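Local coordinates for protein CEP104 (Gallus gallus, PDB 5JO8) that is a centriolar protein whose TOG domain probably binds tubulin or microtubules, at residues 168-181 and 193-205. Sequence-based numbering, arbitrary orientation.
Sequences KPLQIVPVHLVQLL and RVELVECLLKEMG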
# COMPACT_ATOMS: atom_id res chain seq x y z
N LYS A 168 7.02 -7.43 -6.97
CA LYS A 168 6.58 -7.12 -8.34
C LYS A 168 5.86 -8.27 -9.09
O LYS A 168 4.77 -8.06 -9.63
CB LYS A 168 7.73 -6.51 -9.16
CG LYS A 168 7.27 -5.92 -10.49
CD LYS A 168 8.36 -5.04 -11.11
CE LYS A 168 7.91 -4.46 -12.45
NZ LYS A 168 8.81 -3.36 -12.92
N PRO A 169 6.43 -9.49 -9.09
CA PRO A 169 5.77 -10.57 -9.83
C PRO A 169 4.39 -10.97 -9.28
O PRO A 169 3.64 -11.65 -9.98
CB PRO A 169 6.73 -11.74 -9.69
CG PRO A 169 8.03 -11.17 -9.28
CD PRO A 169 7.71 -9.94 -8.50
N LEU A 170 4.07 -10.59 -8.05
CA LEU A 170 2.78 -10.90 -7.45
C LEU A 170 1.63 -10.08 -8.03
O LEU A 170 0.46 -10.45 -7.91
CB LEU A 170 2.81 -10.69 -5.94
CG LEU A 170 3.81 -11.54 -5.15
CD1 LEU A 170 3.75 -11.15 -3.68
CD2 LEU A 170 3.50 -13.02 -5.36
N GLN A 171 1.97 -8.93 -8.61
CA GLN A 171 0.99 -8.04 -9.23
C GLN A 171 -0.15 -7.66 -8.28
O GLN A 171 -1.32 -7.59 -8.67
CB GLN A 171 0.45 -8.67 -10.51
CG GLN A 171 1.55 -8.98 -11.51
CD GLN A 171 1.07 -9.86 -12.66
OE1 GLN A 171 0.20 -10.70 -12.49
NE2 GLN A 171 1.66 -9.65 -13.83
N ILE A 172 0.20 -7.42 -7.02
CA ILE A 172 -0.77 -7.15 -5.96
C ILE A 172 -0.97 -5.66 -5.84
O ILE A 172 -2.09 -5.16 -5.80
CB ILE A 172 -0.31 -7.74 -4.60
CG1 ILE A 172 -0.41 -9.26 -4.60
CG2 ILE A 172 -1.13 -7.16 -3.44
CD1 ILE A 172 0.20 -9.90 -3.36
N VAL A 173 0.14 -4.94 -5.76
CA VAL A 173 0.07 -3.52 -5.45
C VAL A 173 -0.73 -2.73 -6.49
O VAL A 173 -1.62 -1.97 -6.12
CB VAL A 173 1.45 -2.92 -5.14
CG1 VAL A 173 1.31 -1.45 -4.82
CG2 VAL A 173 2.08 -3.66 -3.96
N PRO A 174 -0.44 -2.92 -7.79
CA PRO A 174 -1.21 -2.14 -8.77
C PRO A 174 -2.71 -2.38 -8.73
O PRO A 174 -3.51 -1.44 -8.85
CB PRO A 174 -0.63 -2.62 -10.11
CG PRO A 174 0.78 -2.92 -9.79
CD PRO A 174 0.71 -3.59 -8.44
N VAL A 175 -3.11 -3.63 -8.53
CA VAL A 175 -4.51 -3.98 -8.46
C VAL A 175 -5.20 -3.31 -7.28
O VAL A 175 -6.31 -2.79 -7.41
CB VAL A 175 -4.70 -5.51 -8.45
CG1 VAL A 175 -6.18 -5.86 -8.36
CG2 VAL A 175 -4.07 -6.11 -9.69
N HIS A 176 -4.53 -3.30 -6.13
CA HIS A 176 -5.07 -2.61 -4.97
C HIS A 176 -5.23 -1.11 -5.25
O HIS A 176 -6.23 -0.51 -4.88
CB HIS A 176 -4.12 -2.80 -3.78
CG HIS A 176 -4.81 -2.78 -2.45
ND1 HIS A 176 -5.38 -1.64 -1.92
CD2 HIS A 176 -5.02 -3.76 -1.54
CE1 HIS A 176 -5.90 -1.92 -0.74
NE2 HIS A 176 -5.70 -3.20 -0.49
N LEU A 177 -4.24 -0.53 -5.92
CA LEU A 177 -4.24 0.91 -6.20
C LEU A 177 -5.35 1.38 -7.15
O LEU A 177 -5.77 2.54 -7.06
CB LEU A 177 -2.88 1.34 -6.74
CG LEU A 177 -1.71 1.35 -5.76
CD1 LEU A 177 -0.47 1.70 -6.50
CD2 LEU A 177 -1.92 2.29 -4.57
N VAL A 178 -5.80 0.51 -8.05
CA VAL A 178 -6.85 0.88 -9.01
C VAL A 178 -8.27 0.55 -8.59
O VAL A 178 -9.21 0.65 -9.38
CB VAL A 178 -6.55 0.37 -10.44
CG1 VAL A 178 -5.22 0.90 -10.93
CG2 VAL A 178 -6.61 -1.15 -10.50
N GLN A 179 -8.45 0.17 -7.33
CA GLN A 179 -9.80 -0.09 -6.84
C GLN A 179 -10.57 1.22 -6.75
O GLN A 179 -9.98 2.29 -6.68
CB GLN A 179 -9.76 -0.83 -5.50
CG GLN A 179 -9.19 -2.25 -5.63
CD GLN A 179 -9.80 -3.02 -6.80
OE1 GLN A 179 -10.97 -3.40 -6.76
NE2 GLN A 179 -9.00 -3.25 -7.85
N LEU A 180 -11.90 1.13 -6.77
CA LEU A 180 -12.78 2.30 -6.81
C LEU A 180 -12.41 3.37 -5.80
O LEU A 180 -12.15 3.08 -4.63
CB LEU A 180 -14.24 1.88 -6.60
CG LEU A 180 -15.27 3.01 -6.69
CD1 LEU A 180 -15.69 3.24 -8.14
CD2 LEU A 180 -16.49 2.72 -5.81
N LEU A 181 -12.37 4.62 -6.26
CA LEU A 181 -12.19 5.77 -5.40
C LEU A 181 -13.53 6.48 -5.33
O LEU A 181 -14.04 6.95 -6.35
CB LEU A 181 -11.12 6.69 -6.00
CG LEU A 181 -10.68 7.91 -5.20
CD1 LEU A 181 -9.83 7.50 -4.00
CD2 LEU A 181 -9.92 8.87 -6.10
N ARG A 193 -3.77 8.57 -3.74
CA ARG A 193 -4.09 7.41 -4.56
C ARG A 193 -3.90 7.69 -6.04
O ARG A 193 -3.27 6.90 -6.74
CB ARG A 193 -5.50 6.89 -4.29
CG ARG A 193 -5.74 5.53 -4.95
CD ARG A 193 -5.75 4.38 -3.93
NE ARG A 193 -7.08 4.27 -3.33
CZ ARG A 193 -8.14 3.76 -3.95
NH1 ARG A 193 -8.03 3.31 -5.20
NH2 ARG A 193 -9.31 3.71 -3.33
N VAL A 194 -4.41 8.81 -6.55
CA VAL A 194 -4.23 9.09 -7.97
C VAL A 194 -2.76 9.31 -8.31
O VAL A 194 -2.29 8.91 -9.38
CB VAL A 194 -5.13 10.23 -8.49
CG1 VAL A 194 -6.57 9.78 -8.45
CG2 VAL A 194 -4.95 11.50 -7.66
N GLU A 195 -2.01 9.93 -7.40
CA GLU A 195 -0.61 10.17 -7.65
C GLU A 195 0.20 8.87 -7.66
O GLU A 195 1.12 8.72 -8.46
CB GLU A 195 -0.03 11.15 -6.62
CG GLU A 195 -0.56 12.55 -6.75
CD GLU A 195 -0.04 13.44 -5.63
OE1 GLU A 195 0.27 12.92 -4.54
OE2 GLU A 195 0.07 14.66 -5.86
N LEU A 196 -0.15 7.95 -6.77
CA LEU A 196 0.49 6.63 -6.74
C LEU A 196 0.27 5.86 -8.03
O LEU A 196 1.21 5.29 -8.59
CB LEU A 196 -0.01 5.80 -5.55
CG LEU A 196 0.78 6.02 -4.26
CD1 LEU A 196 0.05 5.43 -3.07
CD2 LEU A 196 2.16 5.42 -4.39
N VAL A 197 -0.96 5.86 -8.52
CA VAL A 197 -1.27 5.21 -9.79
C VAL A 197 -0.47 5.88 -10.90
O VAL A 197 0.18 5.20 -11.69
CB VAL A 197 -2.79 5.23 -10.09
CG1 VAL A 197 -3.06 4.72 -11.51
CG2 VAL A 197 -3.56 4.39 -9.07
N GLU A 198 -0.51 7.21 -10.97
CA GLU A 198 0.16 7.91 -12.05
C GLU A 198 1.65 7.57 -12.05
O GLU A 198 2.24 7.31 -13.10
CB GLU A 198 0.00 9.42 -11.90
CG GLU A 198 0.66 10.21 -13.02
CD GLU A 198 0.68 11.70 -12.77
OE1 GLU A 198 0.72 12.45 -13.76
OE2 GLU A 198 0.67 12.12 -11.59
N CYS A 199 2.23 7.59 -10.86
CA CYS A 199 3.66 7.36 -10.70
C CYS A 199 4.04 5.93 -11.06
O CYS A 199 4.95 5.70 -11.87
CB CYS A 199 4.07 7.68 -9.26
SG CYS A 199 5.76 7.25 -8.83
N LEU A 200 3.35 4.97 -10.47
CA LEU A 200 3.68 3.57 -10.71
C LEU A 200 3.35 3.12 -12.14
O LEU A 200 4.05 2.29 -12.71
CB LEU A 200 3.05 2.66 -9.66
CG LEU A 200 3.75 2.75 -8.30
CD1 LEU A 200 2.96 2.03 -7.23
CD2 LEU A 200 5.16 2.20 -8.40
N LEU A 201 2.29 3.68 -12.71
CA LEU A 201 1.94 3.36 -14.09
C LEU A 201 3.06 3.79 -15.05
O LEU A 201 3.46 3.03 -15.93
CB LEU A 201 0.63 4.03 -14.47
CG LEU A 201 0.06 3.74 -15.86
CD1 LEU A 201 -0.03 2.24 -16.09
CD2 LEU A 201 -1.30 4.40 -15.98
N LYS A 202 3.58 5.00 -14.87
CA LYS A 202 4.67 5.48 -15.71
C LYS A 202 5.87 4.54 -15.63
O LYS A 202 6.44 4.16 -16.66
CB LYS A 202 5.13 6.87 -15.26
CG LYS A 202 4.20 8.00 -15.56
CD LYS A 202 4.85 9.31 -15.14
CE LYS A 202 3.86 10.45 -15.14
NZ LYS A 202 4.49 11.70 -14.66
N GLU A 203 6.23 4.17 -14.41
CA GLU A 203 7.41 3.35 -14.15
C GLU A 203 7.24 1.89 -14.59
O GLU A 203 8.19 1.28 -15.09
CB GLU A 203 7.74 3.40 -12.66
CG GLU A 203 9.12 2.88 -12.33
CD GLU A 203 9.56 3.28 -10.94
OE1 GLU A 203 8.90 4.16 -10.34
OE2 GLU A 203 10.56 2.73 -10.45
N MET A 204 6.05 1.33 -14.41
CA MET A 204 5.86 -0.11 -14.58
C MET A 204 5.19 -0.50 -15.90
O MET A 204 5.38 -1.61 -16.38
CB MET A 204 5.05 -0.68 -13.42
CG MET A 204 5.59 -0.30 -12.05
SD MET A 204 4.65 -1.04 -10.70
CE MET A 204 5.19 -2.74 -10.82
N GLY A 205 4.40 0.41 -16.45
CA GLY A 205 3.66 0.13 -17.68
C GLY A 205 2.54 -0.87 -17.47
O GLY A 205 2.13 -1.14 -16.33
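Arg-193 reaches from helix 187-204 to the carbonyls of Leu-177, Gln-179 and Leu-180, at and just beyond the C-terminal end of helix 173-177, a worked example of one arginine gathering a helix end and its following turn within the all-helical, HEAT-like solenoid of a TOG domain; the N-to-C directions of 173-177 and 193-204 differ by 144°. CG stands anti to the backbone N (chi1 -169°), and bends at chi2 and chi3 then turn the guanidinium so that all three acceptors lie at its edge, near its plane. Arg-193 NH1 donates twice, almost straight to Gln-179 O (2.7 Å, 169°) and less directly to Leu-177 O (3.0 Å), which it meets from above the carbonyl plane. Arg-193 NH2 donates to Leu-180 O (3.2 Å), while Leu-181 CD1 rests over one guanidinium face, offset toward its rim. A leucine here would probably leave the three carbonyls without these donors and the turn freer to shift. Beside this polar grip, Leu-177 crosses Leu-196 and Leu-200 at about a right angle: CD2 meets Leu-196 CD1, Leu-177 CD1 meets Leu-200 CD1 at 3.5 Å, and CB packs on Val-197 CG2. Phe-219 of helix 213-223 touches both Arg-193 and Val-197. At the far end the extended Lys-168 meets Met-204 tip to tip, CE to CE at 3.6 Å.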